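Local coordinates for arabinofuranosidase (Bifidobacterium longum, PDB 2Y2W), which hydrolyses terminal alpha-(1->5)-linked L-arabinofuranosyl residues from branched and debranched arabinans and also acts on wheat arabinoxylan, at residues I163-M169 and I207-G213; E215-W220 and G254-M260; V234-H239 and K273-L278; F313-S318 and A335-D339. All blocks are in the same frame, centred on the assembly; numbering follows the deposited sequence.

Interaction 1: I163-M169 and I207-G213; sequences IMLAVNM and IKMWCIG
Leu165 lies alongside the indole of Trp210, its CB over one face of the six-membered ring, 4.2 Å from the centroid and 16° off the normal, while its CD2 reaches Trp210 CH2 at 3.6 Å. The two side chains belong to neighbouring parallel strands, 163-167 and 209-212, the third and fourth of a (beta/alpha)8 barrel. Ile207 CG2 shares the face of the indole with Leu165, and Val167 CG1 meets the ring at its edge, in plane. The indole is also tied within its own segment: Trp210 NE1 donates to Ile207 O at 2.8 Å, from above the carbonyl plane. Helix 174-185 packs on this outer layer through Glu180 and Val184. Met164, Met209, Ala166 and Cys211 occupy the other face of the sheet, inside the barrel. With CG anti to the backbone N (chi1 -163°), Met164 runs beside Met209 and then bends at its last torsion, bringing SD to 3.6 Å from Cys211 SG and CE against Met209 CE. The backbones are joined by hydrogen bonds from Leu165 N to Met209 O, Cys211 N to Leu165 O and Val167 N to Cys211 O. Just beyond the strand ends, next to Asn214, which probably binds the arabinofuranose, as in relatives, Gly213 fits under Met169; a CB on it would collide with Met169 CB. Met169 CG sits 3.4 Å from Gly213 N.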
loop_
_atom_site.group_PDB
_atom_site.type_symbol
_atom_site.label_atom_id
_atom_site.label_comp_id
_atom_site.label_asym_id
_atom_site.label_seq_id
_atom_site.Cartn_x
_atom_site.Cartn_y
_atom_site.Cartn_z
ATOM N N ILE D 163 -18.189 -22.113 -7.503
ATOM C CA ILE D 163 -17.432 -21.405 -6.462
ATOM C C ILE D 163 -17.389 -19.902 -6.720
ATOM O O ILE D 163 -17.103 -19.463 -7.834
ATOM C CB ILE D 163 -15.977 -21.932 -6.326
ATOM C CG1 ILE D 163 -15.973 -23.418 -5.966
ATOM C CG2 ILE D 163 -15.200 -21.124 -5.279
ATOM C CD1 ILE D 163 -14.612 -24.071 -6.050
ATOM N N MET D 164 -17.682 -19.128 -5.679
ATOM C CA MET D 164 -17.528 -17.681 -5.713
ATOM C C MET D 164 -16.370 -17.295 -4.788
ATOM O O MET D 164 -16.531 -17.211 -3.567
ATOM C CB MET D 164 -18.829 -16.998 -5.291
ATOM C CG MET D 164 -18.919 -15.532 -5.678
ATOM S SD MET D 164 -20.174 -14.645 -4.735
ATOM C CE MET D 164 -21.688 -15.376 -5.362
ATOM N N LEU D 165 -15.197 -17.079 -5.377
ATOM C CA LEU D 165 -13.973 -16.922 -4.597
ATOM C C LEU D 165 -13.687 -15.476 -4.224
ATOM O O LEU D 165 -13.582 -14.610 -5.089
ATOM C CB LEU D 165 -12.776 -17.538 -5.330
ATOM C CG LEU D 165 -11.489 -17.808 -4.543
ATOM C CD1 LEU D 165 -11.757 -18.512 -3.217
ATOM C CD2 LEU D 165 -10.529 -18.629 -5.389
ATOM N N ALA D 166 -13.565 -15.231 -2.923
ATOM C CA ALA D 166 -13.227 -13.915 -2.404
ATOM C C ALA D 166 -11.735 -13.845 -2.102
ATOM O O ALA D 166 -11.163 -14.788 -1.546
ATOM C CB ALA D 166 -14.035 -13.618 -1.162
ATOM N N VAL D 167 -11.111 -12.731 -2.476
ATOM C CA VAL D 167 -9.684 -12.524 -2.208
ATOM C C VAL D 167 -9.461 -11.455 -1.142
ATOM O O VAL D 167 -10.276 -10.542 -0.986
ATOM C CB VAL D 167 -8.873 -12.175 -3.493
ATOM C CG1 VAL D 167 -8.729 -13.403 -4.395
ATOM C CG2 VAL D 167 -9.502 -11.005 -4.251
ATOM N N ASN D 168 -8.354 -11.589 -0.413
ATOM C CA ASN D 168 -7.945 -10.629 0.608
ATOM C C ASN D 168 -7.678 -9.253 -0.000
ATOM O O ASN D 168 -6.884 -9.122 -0.933
ATOM C CB ASN D 168 -6.690 -11.147 1.329
ATOM C CG ASN D 168 -6.312 -10.317 2.558
ATOM O OD1 ASN D 168 -6.572 -9.118 2.629
ATOM N ND2 ASN D 168 -5.673 -10.962 3.526
ATOM N N MET D 169 -8.362 -8.239 0.522
ATOM C CA MET D 169 -8.058 -6.849 0.188
ATOM C C MET D 169 -7.770 -6.044 1.456
ATOM O O MET D 169 -7.604 -4.825 1.407
ATOM C CB MET D 169 -9.185 -6.210 -0.627
ATOM C CG MET D 169 -9.331 -6.759 -2.047
ATOM S SD MET D 169 -7.991 -6.340 -3.185
ATOM C CE MET D 169 -8.191 -4.560 -3.283
ATOM N N ILE D 207 -12.946 -21.013 -11.984
ATOM C CA ILE D 207 -13.700 -20.117 -11.120
ATOM C C ILE D 207 -13.952 -18.799 -11.861
ATOM O O ILE D 207 -13.020 -18.049 -12.155
ATOM C CB ILE D 207 -12.994 -19.913 -9.760
ATOM C CG1 ILE D 207 -12.874 -21.261 -9.039
ATOM C CG2 ILE D 207 -13.747 -18.890 -8.902
ATOM C CD1 ILE D 207 -12.064 -21.238 -7.757
ATOM N N LYS D 208 -15.224 -18.560 -12.182
ATOM C CA LYS D 208 -15.667 -17.382 -12.933
ATOM C C LYS D 208 -15.891 -16.158 -12.052
ATOM O O LYS D 208 -15.384 -15.071 -12.343
ATOM C CB LYS D 208 -16.972 -17.689 -13.669
ATOM C CG LYS D 208 -16.830 -18.021 -15.140
ATOM C CD LYS D 208 -18.207 -18.279 -15.749
ATOM C CE LYS D 208 -18.159 -18.297 -17.267
ATOM N NZ LYS D 208 -19.523 -18.433 -17.853
ATOM N N MET D 209 -16.665 -16.345 -10.986
ATOM C CA MET D 209 -17.112 -15.244 -10.141
ATOM C C MET D 209 -16.178 -15.025 -8.948
ATOM O O MET D 209 -15.944 -15.938 -8.150
ATOM C CB MET D 209 -18.552 -15.488 -9.680
ATOM C CG MET D 209 -19.300 -14.245 -9.249
ATOM S SD MET D 209 -21.056 -14.592 -9.052
ATOM C CE MET D 209 -21.626 -13.067 -8.306
ATOM N N TRP D 210 -15.654 -13.805 -8.848
ATOM C CA TRP D 210 -14.693 -13.437 -7.811
ATOM C C TRP D 210 -15.147 -12.201 -7.046
ATOM O O TRP D 210 -15.616 -11.231 -7.644
ATOM C CB TRP D 210 -13.316 -13.158 -8.421
ATOM C CG TRP D 210 -12.640 -14.345 -9.034
ATOM C CD1 TRP D 210 -13.003 -14.999 -10.175
ATOM C CD2 TRP D 210 -11.459 -15.003 -8.555
ATOM N NE1 TRP D 210 -12.136 -16.033 -10.426
ATOM C CE2 TRP D 210 -11.177 -16.056 -9.450
ATOM C CE3 TRP D 210 -10.613 -14.805 -7.456
ATOM C CZ2 TRP D 210 -10.087 -16.907 -9.282
ATOM C CZ3 TRP D 210 -9.532 -15.652 -7.288
ATOM C CH2 TRP D 210 -9.278 -16.691 -8.197
ATOM N N CYS D 211 -14.992 -12.239 -5.726
ATOM C CA CYS D 211 -15.261 -11.080 -4.883
ATOM C C CYS D 211 -13.962 -10.372 -4.508
ATOM O O CYS D 211 -13.101 -10.941 -3.829
ATOM C CB CYS D 211 -16.031 -11.486 -3.626
ATOM S SG CYS D 211 -17.634 -12.212 -3.972
ATOM N N ILE D 212 -13.826 -9.132 -4.967
ATOM C CA ILE D 212 -12.636 -8.341 -4.697
ATOM C C ILE D 212 -12.756 -7.691 -3.318
ATOM O O ILE D 212 -13.262 -6.573 -3.174
ATOM C CB ILE D 212 -12.378 -7.300 -5.815
ATOM C CG1 ILE D 212 -12.404 -7.986 -7.185
ATOM C CG2 ILE D 212 -11.036 -6.606 -5.608
ATOM C CD1 ILE D 212 -12.713 -7.069 -8.339
ATOM N N GLY D 213 -12.299 -8.422 -2.306
ATOM C CA GLY D 213 -12.370 -7.973 -0.923
ATOM C C GLY D 213 -13.697 -8.286 -0.273
ATOM O O GLY D 213 -14.613 -8.803 -0.920
#

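Interaction 2: E215-W220 and G254-M260; sequences EMDGPW and GSSGAYM
Asp217 reaches across to Ser256 and grips it with both carboxylate oxygens. Its CB points toward segment 254-260, and CG, set between the backbone N and the carbonyl carbon (chi1 65°), comes within 3.8 Å of Gly254 O. At the tip, OD1 accepts from Ser256 OG at 2.6 Å, met on the syn side and 15° out of the carboxylate plane. OD2 uses its syn lone pair for Ser256 N at 3.1 Å, and Met260 CE lies 3.4 Å from the same oxygen. Two hydrogen bonds from one residue probably limit rotation of the carboxylate. The serine hydroxyl also packs on Glu215, 3.2 Å from its CG; Glu215 is probably the catalytic proton donor/acceptor, as in relatives. Its OE1 takes a weak hydrogen bond from Trp220 NE1, and OE2 is hydrogen-bonded to His284 ND1. Trp220 in turn meets Ser256 CB at its ring edge, with CZ2 3.6 Å away, while Met260 SD makes an oblique Met-aromatic contact with the indole. The contact joins the loop between strand 209-212 and helix 227-244, which contains a type I turn from Glu215 to Gly218, to the loop between strand 249-252 and helix 265-274, two successive loops of the barrel.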
loop_
_atom_site.group_PDB
_atom_site.type_symbol
_atom_site.label_atom_id
_atom_site.label_comp_id
_atom_site.label_asym_id
_atom_site.label_seq_id
_atom_site.Cartn_x
_atom_site.Cartn_y
_atom_site.Cartn_z
ATOM N N GLU D 215 -16.561 -6.496 2.667
ATOM C CA GLU D 215 -17.075 -5.450 3.562
ATOM C C GLU D 215 -16.043 -4.376 3.915
ATOM O O GLU D 215 -15.849 -4.040 5.086
ATOM C CB GLU D 215 -17.662 -6.077 4.838
ATOM C CG GLU D 215 -18.947 -6.879 4.619
ATOM C CD GLU D 215 -19.535 -7.433 5.910
ATOM O OE1 GLU D 215 -18.766 -7.908 6.772
ATOM O OE2 GLU D 215 -20.775 -7.398 6.060
ATOM N N MET D 216 -15.396 -3.834 2.889
ATOM C CA MET D 216 -14.300 -2.882 3.071
ATOM C C MET D 216 -14.737 -1.522 3.625
ATOM O O MET D 216 -13.894 -0.706 4.001
ATOM C CB MET D 216 -13.518 -2.713 1.763
ATOM C CG MET D 216 -12.837 -3.991 1.280
ATOM S SD MET D 216 -11.661 -4.683 2.469
ATOM C CE MET D 216 -10.346 -3.472 2.376
ATOM N N ASP D 217 -16.050 -1.295 3.685
ATOM C CA ASP D 217 -16.618 -0.069 4.251
ATOM C C ASP D 217 -16.830 -0.172 5.759
ATOM O O ASP D 217 -16.881 0.845 6.455
ATOM C CB ASP D 217 -17.940 0.293 3.557
ATOM C CG ASP D 217 -19.040 -0.731 3.806
ATOM O OD1 ASP D 217 -18.726 -1.932 3.960
ATOM O OD2 ASP D 217 -20.224 -0.331 3.842
ATOM N N GLY D 218 -16.966 -1.400 6.255
ATOM C CA GLY D 218 -17.188 -1.641 7.677
ATOM C C GLY D 218 -15.943 -1.368 8.501
ATOM O O GLY D 218 -14.878 -1.898 8.195
ATOM N N PRO D 219 -16.066 -0.530 9.550
ATOM C CA PRO D 219 -14.941 -0.220 10.446
ATOM C C PRO D 219 -14.503 -1.395 11.332
ATOM O O PRO D 219 -13.522 -1.275 12.070
ATOM C CB PRO D 219 -15.479 0.933 11.306
ATOM C CG PRO D 219 -16.638 1.487 10.535
ATOM C CD PRO D 219 -17.243 0.303 9.853
ATOM N N TRP D 220 -15.224 -2.513 11.256
ATOM C CA TRP D 220 -14.840 -3.752 11.940
ATOM C C TRP D 220 -13.889 -4.601 11.085
ATOM O O TRP D 220 -13.289 -5.563 11.574
ATOM C CB TRP D 220 -16.085 -4.572 12.294
ATOM C CG TRP D 220 -16.923 -4.905 11.098
ATOM C CD1 TRP D 220 -16.784 -5.987 10.271
ATOM C CD2 TRP D 220 -18.018 -4.142 10.579
ATOM N NE1 TRP D 220 -17.728 -5.945 9.274
ATOM C CE2 TRP D 220 -18.500 -4.826 9.440
ATOM C CE3 TRP D 220 -18.643 -2.947 10.969
ATOM C CZ2 TRP D 220 -19.580 -4.356 8.681
ATOM C CZ3 TRP D 220 -19.716 -2.478 10.218
ATOM C CH2 TRP D 220 -20.174 -3.184 9.085
ATOM N N GLY D 254 -19.979 -3.393 -1.931
ATOM C CA GLY D 254 -20.925 -2.298 -1.802
ATOM C C GLY D 254 -21.026 -1.932 -0.340
ATOM O O GLY D 254 -20.014 -1.866 0.360
ATOM N N SER D 255 -22.250 -1.707 0.125
ATOM C CA SER D 255 -22.488 -1.427 1.535
ATOM C C SER D 255 -22.713 -2.709 2.332
ATOM O O SER D 255 -23.272 -3.690 1.823
ATOM C CB SER D 255 -23.662 -0.462 1.708
ATOM O OG SER D 255 -23.323 0.838 1.247
ATOM N N SER D 256 -22.265 -2.689 3.585
ATOM C CA SER D 256 -22.441 -3.818 4.492
ATOM C C SER D 256 -23.848 -3.840 5.083
ATOM O O SER D 256 -24.212 -4.770 5.808
ATOM C CB SER D 256 -21.397 -3.769 5.605
ATOM O OG SER D 256 -20.091 -3.882 5.069
ATOM N N GLY D 257 -24.628 -2.811 4.757
ATOM C CA GLY D 257 -25.997 -2.661 5.242
ATOM C C GLY D 257 -26.585 -1.320 4.846
ATOM O O GLY D 257 -25.856 -0.399 4.467
ATOM N N ALA D 258 -27.910 -1.216 4.938
ATOM C CA ALA D 258 -28.629 0.012 4.594
ATOM C C ALA D 258 -28.406 1.111 5.631
ATOM O O ALA D 258 -28.547 2.299 5.329
ATOM C CB ALA D 258 -30.112 -0.275 4.436
ATOM N N TYR D 259 -28.055 0.700 6.848
ATOM C CA TYR D 259 -27.811 1.619 7.962
ATOM C C TYR D 259 -26.527 2.432 7.793
ATOM O O TYR D 259 -26.387 3.507 8.382
ATOM C CB TYR D 259 -27.770 0.847 9.289
ATOM C CG TYR D 259 -26.784 -0.306 9.317
ATOM C CD1 TYR D 259 -25.440 -0.097 9.632
ATOM C CD2 TYR D 259 -27.199 -1.610 9.035
ATOM C CE1 TYR D 259 -24.534 -1.154 9.654
ATOM C CE2 TYR D 259 -26.302 -2.674 9.057
ATOM C CZ TYR D 259 -24.973 -2.438 9.369
ATOM O OH TYR D 259 -24.080 -3.486 9.396
ATOM N N MET D 260 -25.603 1.904 6.990
ATOM C CA MET D 260 -24.273 2.488 6.789
ATOM C C MET D 260 -24.314 3.978 6.441
ATOM O O MET D 260 -25.116 4.396 5.604
ATOM C CB MET D 260 -23.504 1.718 5.708
ATOM C CG MET D 260 -22.972 0.352 6.149
ATOM S SD MET D 260 -21.814 0.416 7.542
ATOM C CE MET D 260 -20.419 1.294 6.834
#

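Interaction 3: V234-H239 and K273-L278; sequences VDKVAH and KAYENL
Ala274 CB packs between Val234 and Asp235 of helix 227-244, 3.8 Å from both Val234 CG1 and Asp235 CA. This is the close-fitting part of the contact, where the end region of helix 265-274 leans on its neighbour around the barrel. Farther along, Leu278 CD2 touches Val234 CG2 and Ala238 CB, each at 4.1 Å; Val234 and Leu278 cross at about a right angle. Val234, Ala238 and Leu278 also meet Ala252 or Leu250 of strand 249-252, which puts this apolar side against the barrel wall. Asn277 wedges in beside His239, its CB 3.6 Å from Ala238 O. With CG anti to the carbonyl carbon (chi1 -57°), its amide lies alongside the histidine, the two planes 58° apart, and OD1 comes in at the ring edge, 3.3 Å from His239 CB. With an alanine here, the amide's packing against His239 would probably be lost and a gap opened beside the helix. The outer side is looser: Asp235 OD2 and Lys273 NZ stay 5.6 Å apart, and the lysine is exposed. Asp235 OD2 instead takes part in a hydrogen bond with His224 NE2 of the second subunit, whose ring also meets His239 edge-to-face. No hydrogen bond links the two segments: van der Waals packing holds them, apolar next to the barrel and partly polar at Asn277 and His239, while the second subunit engages part of the polar outer side.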
loop_
_atom_site.group_PDB
_atom_site.type_symbol
_atom_site.label_atom_id
_atom_site.label_comp_id
_atom_site.label_asym_id
_atom_site.label_seq_id
_atom_site.Cartn_x
_atom_site.Cartn_y
_atom_site.Cartn_z
ATOM N N VAL D 234 -9.889 -1.465 -6.130
ATOM C CA VAL D 234 -10.721 -2.364 -6.928
ATOM C C VAL D 234 -10.553 -2.114 -8.432
ATOM O O VAL D 234 -10.663 -3.043 -9.231
ATOM C CB VAL D 234 -12.221 -2.329 -6.489
ATOM C CG1 VAL D 234 -12.917 -1.047 -6.944
ATOM C CG2 VAL D 234 -12.967 -3.553 -7.000
ATOM N N ASP D 235 -10.267 -0.870 -8.808
ATOM C CA ASP D 235 -9.993 -0.532 -10.202
ATOM C C ASP D 235 -8.722 -1.222 -10.689
ATOM O O ASP D 235 -8.692 -1.747 -11.802
ATOM C CB ASP D 235 -9.883 0.986 -10.386
ATOM C CG ASP D 235 -9.572 1.388 -11.826
ATOM O OD1 ASP D 235 -10.090 0.748 -12.770
ATOM O OD2 ASP D 235 -8.806 2.356 -12.011
ATOM N N LYS D 236 -7.686 -1.219 -9.851
ATOM C CA LYS D 236 -6.421 -1.891 -10.158
ATOM C C LYS D 236 -6.580 -3.411 -10.250
ATOM O O LYS D 236 -6.131 -4.027 -11.219
ATOM C CB LYS D 236 -5.348 -1.536 -9.121
ATOM C CG LYS D 236 -4.817 -0.111 -9.223
ATOM C CD LYS D 236 -3.932 0.246 -8.030
ATOM C CE LYS D 236 -3.601 1.736 -7.995
ATOM N NZ LYS D 236 -4.805 2.614 -7.839
ATOM N N VAL D 237 -7.236 -4.001 -9.250
ATOM C CA VAL D 237 -7.399 -5.457 -9.172
ATOM C C VAL D 237 -8.342 -6.009 -10.248
ATOM O O VAL D 237 -8.037 -7.024 -10.879
ATOM C CB VAL D 237 -7.846 -5.915 -7.756
ATOM C CG1 VAL D 237 -7.984 -7.431 -7.689
ATOM C CG2 VAL D 237 -6.852 -5.442 -6.707
ATOM N N ALA D 238 -9.477 -5.339 -10.452
ATOM C CA ALA D 238 -10.473 -5.771 -11.440
ATOM C C ALA D 238 -9.934 -5.727 -12.867
ATOM O O ALA D 238 -10.163 -6.651 -13.650
ATOM C CB ALA D 238 -11.746 -4.946 -11.325
ATOM N N HIS D 239 -9.218 -4.654 -13.195
ATOM C CA HIS D 239 -8.590 -4.520 -14.507
ATOM C C HIS D 239 -7.569 -5.623 -14.776
ATOM O O HIS D 239 -7.613 -6.270 -15.825
ATOM C CB HIS D 239 -7.923 -3.150 -14.665
ATOM C CG HIS D 239 -6.930 -3.097 -15.785
ATOM N ND1 HIS D 239 -5.569 -3.130 -15.575
ATOM C CD2 HIS D 239 -7.104 -3.055 -17.127
ATOM C CE1 HIS D 239 -4.946 -3.091 -16.738
ATOM N NE2 HIS D 239 -5.855 -3.044 -17.696
ATOM N N LYS D 273 -15.603 4.779 -10.921
ATOM C CA LYS D 273 -14.195 4.647 -11.285
ATOM C C LYS D 273 -13.876 3.289 -11.910
ATOM O O LYS D 273 -13.207 3.221 -12.942
ATOM C CB LYS D 273 -13.292 4.905 -10.074
ATOM C CG LYS D 273 -11.828 5.132 -10.434
ATOM C CD LYS D 273 -11.071 5.785 -9.292
ATOM C CE LYS D 273 -9.636 6.100 -9.690
ATOM N NZ LYS D 273 -8.896 6.793 -8.596
ATOM N N ALA D 274 -14.364 2.218 -11.292
ATOM C CA ALA D 274 -13.991 0.863 -11.695
ATOM C C ALA D 274 -14.987 0.207 -12.656
ATOM O O ALA D 274 -14.901 -0.996 -12.912
ATOM C CB ALA D 274 -13.780 -0.006 -10.466
ATOM N N TYR D 275 -15.908 1.006 -13.198
ATOM C CA TYR D 275 -17.010 0.503 -14.030
ATOM C C TYR D 275 -16.615 -0.537 -15.080
ATOM O O TYR D 275 -17.172 -1.636 -15.103
ATOM C CB TYR D 275 -17.779 1.662 -14.689
ATOM C CG TYR D 275 -18.737 1.213 -15.774
ATOM C CD1 TYR D 275 -19.928 0.562 -15.455
ATOM C CD2 TYR D 275 -18.442 1.429 -17.120
ATOM C CE1 TYR D 275 -20.801 0.140 -16.451
ATOM C CE2 TYR D 275 -19.305 1.010 -18.120
ATOM C CZ TYR D 275 -20.482 0.367 -17.782
ATOM O OH TYR D 275 -21.337 -0.041 -18.777
ATOM N N GLU D 276 -15.661 -0.182 -15.937
ATOM C CA GLU D 276 -15.306 -0.998 -17.104
ATOM C C GLU D 276 -15.011 -2.475 -16.827
ATOM O O GLU D 276 -15.409 -3.340 -17.609
ATOM C CB GLU D 276 -14.148 -0.363 -17.888
ATOM C CG GLU D 276 -14.596 0.476 -19.095
ATOM C CD GLU D 276 -15.327 -0.340 -20.173
ATOM O OE1 GLU D 276 -15.117 -1.574 -20.263
ATOM O OE2 GLU D 276 -16.116 0.261 -20.937
ATOM N N ASN D 277 -14.328 -2.759 -15.720
ATOM C CA ASN D 277 -13.902 -4.127 -15.413
ATOM C C ASN D 277 -14.725 -4.810 -14.324
ATOM O O ASN D 277 -14.368 -5.891 -13.845
ATOM C CB ASN D 277 -12.413 -4.152 -15.065
ATOM C CG ASN D 277 -11.552 -3.577 -16.169
ATOM O OD1 ASN D 277 -10.901 -2.551 -15.988
ATOM N ND2 ASN D 277 -11.555 -4.227 -17.327
ATOM N N LEU D 278 -15.830 -4.177 -13.943
ATOM C CA LEU D 278 -16.734 -4.741 -12.950
ATOM C C LEU D 278 -17.991 -5.298 -13.596
ATOM O O LEU D 278 -18.414 -4.844 -14.664
ATOM C CB LEU D 278 -17.102 -3.703 -11.882
ATOM C CG LEU D 278 -16.025 -3.315 -10.865
ATOM C CD1 LEU D 278 -16.529 -2.181 -9.997
ATOM C CD2 LEU D 278 -15.595 -4.507 -10.009
#

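Interaction 4: F313-S318 and A335-D339; sequences FIATVS and ALSFD
Helix 313-318 lies on strand 335-339 with its axis 9.7 Å away at closest approach and the two chain directions 137° apart. Leu336 and Phe338 reach from the strand to the helix. Leu336 fills the space between Val317, Ile314 and Ser318: its CG is 3.9 Å from Val317 CG1, and its CD2 is 3.6 Å from Ser318 OG. Val317 presents that methyl with CG1 anti to the backbone N (chi1 173°). The Phe338 ring meets the helix nearer its N-terminal side, at Phe313 and Ile314, crossing Ile314 at about a right angle, and Ile314 CG1 touches its CE1 at 3.5 Å. Phe338 also turns its edge to the face of Phe313 in a T-shaped pair, with centroids 5.5 Å apart, planes at 60° and CZ leading over the Phe313 ring. Beside the Leu336 methyls, Ser318 turns its hydroxyl back on the helix and donates from OG to Ile314 O at 2.6 Å. That carbonyl also accepts Ser318 N, the two donors arriving from opposite faces of its plane. A valine in place of Ser318 would probably leave Ile314 O without its hydroxyl partner and disturb the contact with Leu336 CD2. Phe263 extends the aromatic cluster by an edge-to-face contact with Phe313, and Phe338 also rests on Cys283 and Ala285 of strand 280-287. A helix laid over the strand that follows it, with large apolar side chains between, is the outer layer of a (beta/alpha)8 barrel; here the same strand, 335-341, carries Glu340, probably the nucleophile, as in relatives.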
loop_
_atom_site.group_PDB
_atom_site.type_symbol
_atom_site.label_atom_id
_atom_site.label_comp_id
_atom_site.label_asym_id
_atom_site.label_seq_id
_atom_site.Cartn_x
_atom_site.Cartn_y
_atom_site.Cartn_z
ATOM N N PHE D 313 -33.266 -0.896 -0.433
ATOM C CA PHE D 313 -31.868 -1.281 -0.637
ATOM C C PHE D 313 -31.584 -1.508 -2.127
ATOM O O PHE D 313 -30.651 -0.924 -2.685
ATOM C CB PHE D 313 -31.565 -2.563 0.154
ATOM C CG PHE D 313 -30.125 -2.714 0.576
ATOM C CD1 PHE D 313 -29.080 -2.533 -0.329
ATOM C CD2 PHE D 313 -29.818 -3.059 1.886
ATOM C CE1 PHE D 313 -27.755 -2.683 0.070
ATOM C CE2 PHE D 313 -28.497 -3.211 2.295
ATOM C CZ PHE D 313 -27.462 -3.022 1.385
ATOM N N ILE D 314 -32.404 -2.350 -2.757
ATOM C CA ILE D 314 -32.286 -2.664 -4.180
ATOM C C ILE D 314 -32.427 -1.409 -5.043
ATOM O O ILE D 314 -31.624 -1.186 -5.949
ATOM C CB ILE D 314 -33.304 -3.763 -4.608
ATOM C CG1 ILE D 314 -32.881 -5.124 -4.043
ATOM C CG2 ILE D 314 -33.426 -3.845 -6.133
ATOM C CD1 ILE D 314 -34.015 -6.120 -3.866
ATOM N N ALA D 315 -33.433 -0.589 -4.742
ATOM C CA ALA D 315 -33.694 0.638 -5.497
ATOM C C ALA D 315 -32.514 1.609 -5.462
ATOM O O ALA D 315 -32.120 2.146 -6.497
ATOM C CB ALA D 315 -34.963 1.320 -4.988
ATOM N N THR D 316 -31.950 1.807 -4.271
ATOM C CA THR D 316 -30.877 2.776 -4.051
ATOM C C THR D 316 -29.555 2.337 -4.684
ATOM O O THR D 316 -28.852 3.152 -5.293
ATOM C CB THR D 316 -30.666 3.052 -2.541
ATOM O OG1 THR D 316 -31.934 3.217 -1.900
ATOM C CG2 THR D 316 -29.833 4.309 -2.324
ATOM N N VAL D 317 -29.223 1.057 -4.537
ATOM C CA VAL D 317 -27.984 0.515 -5.099
ATOM C C VAL D 317 -28.047 0.488 -6.628
ATOM O O VAL D 317 -27.072 0.837 -7.299
ATOM C CB VAL D 317 -27.650 -0.883 -4.518
ATOM C CG1 VAL D 317 -26.460 -1.509 -5.236
ATOM C CG2 VAL D 317 -27.361 -0.777 -3.031
ATOM N N SER D 318 -29.201 0.094 -7.165
ATOM C CA SER D 318 -29.436 0.097 -8.609
ATOM C C SER D 318 -29.250 1.487 -9.208
ATOM O O SER D 318 -28.586 1.644 -10.235
ATOM C CB SER D 318 -30.838 -0.418 -8.927
ATOM O OG SER D 318 -31.020 -1.729 -8.423
ATOM N N ALA D 335 -24.894 -5.648 -12.577
ATOM C CA ALA D 335 -25.900 -6.411 -11.841
ATOM C C ALA D 335 -25.643 -6.354 -10.334
ATOM O O ALA D 335 -24.526 -6.072 -9.892
ATOM C CB ALA D 335 -25.942 -7.853 -12.326
ATOM N N LEU D 336 -26.688 -6.615 -9.556
ATOM C CA LEU D 336 -26.587 -6.627 -8.104
ATOM C C LEU D 336 -26.323 -8.033 -7.592
ATOM O O LEU D 336 -26.871 -9.010 -8.115
ATOM C CB LEU D 336 -27.864 -6.069 -7.470
ATOM C CG LEU D 336 -27.948 -4.576 -7.132
ATOM C CD1 LEU D 336 -27.657 -3.673 -8.331
ATOM C CD2 LEU D 336 -29.314 -4.260 -6.544
ATOM N N SER D 337 -25.479 -8.124 -6.567
ATOM C CA SER D 337 -25.143 -9.396 -5.940
ATOM C C SER D 337 -25.398 -9.343 -4.437
ATOM O O SER D 337 -24.562 -8.853 -3.671
ATOM C CB SER D 337 -23.683 -9.765 -6.224
ATOM O OG SER D 337 -23.355 -11.034 -5.682
ATOM N N PHE D 338 -26.559 -9.843 -4.019
ATOM C CA PHE D 338 -26.905 -9.934 -2.602
ATOM C C PHE D 338 -26.158 -11.082 -1.923
ATOM O O PHE D 338 -26.766 -12.037 -1.437
ATOM C CB PHE D 338 -28.420 -10.091 -2.431
ATOM C CG PHE D 338 -29.111 -8.838 -1.982
ATOM C CD1 PHE D 338 -29.507 -7.876 -2.903
ATOM C CD2 PHE D 338 -29.365 -8.618 -0.630
ATOM C CE1 PHE D 338 -30.147 -6.715 -2.484
ATOM C CE2 PHE D 338 -30.003 -7.461 -0.202
ATOM C CZ PHE D 338 -30.397 -6.508 -1.130
ATOM N N ASP D 339 -24.833 -10.964 -1.877
ATOM C CA ASP D 339 -23.969 -12.070 -1.467
ATOM C C ASP D 339 -23.900 -12.323 0.042
ATOM O O ASP D 339 -23.261 -13.280 0.485
ATOM C CB ASP D 339 -22.567 -11.951 -2.093
ATOM C CG ASP D 339 -21.907 -10.603 -1.841
ATOM O OD1 ASP D 339 -22.449 -9.782 -1.070
ATOM O OD2 ASP D 339 -20.829 -10.368 -2.429
#

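The four contacts span the barrel wall, its outer helices and the loops at its catalytic end. Interactions 1 and 3 share a core, their centres 14 Å apart: Ile212 CD1 packs on Val234 CG2 and Met169 CE on Val237 CG2, each at 3.8 Å. Interaction 1 meets interaction 4 inside the barrel, where Met209 CE lies 3.7 Å from Ser337 OG. Interaction 2 lies in loops that follow strands 209-212 and 249-252, at the catalytic end, with Met216 CE 3.2 Å from Met169 O and Ala258 N 3.4 Å from Phe313 CE2. It carries the probable acid/base Glu215, while the strand of interaction 4 includes the probable nucleophile Glu340. Interaction 3 lies farther out, its nearest atoms about 8 Å from interaction 2.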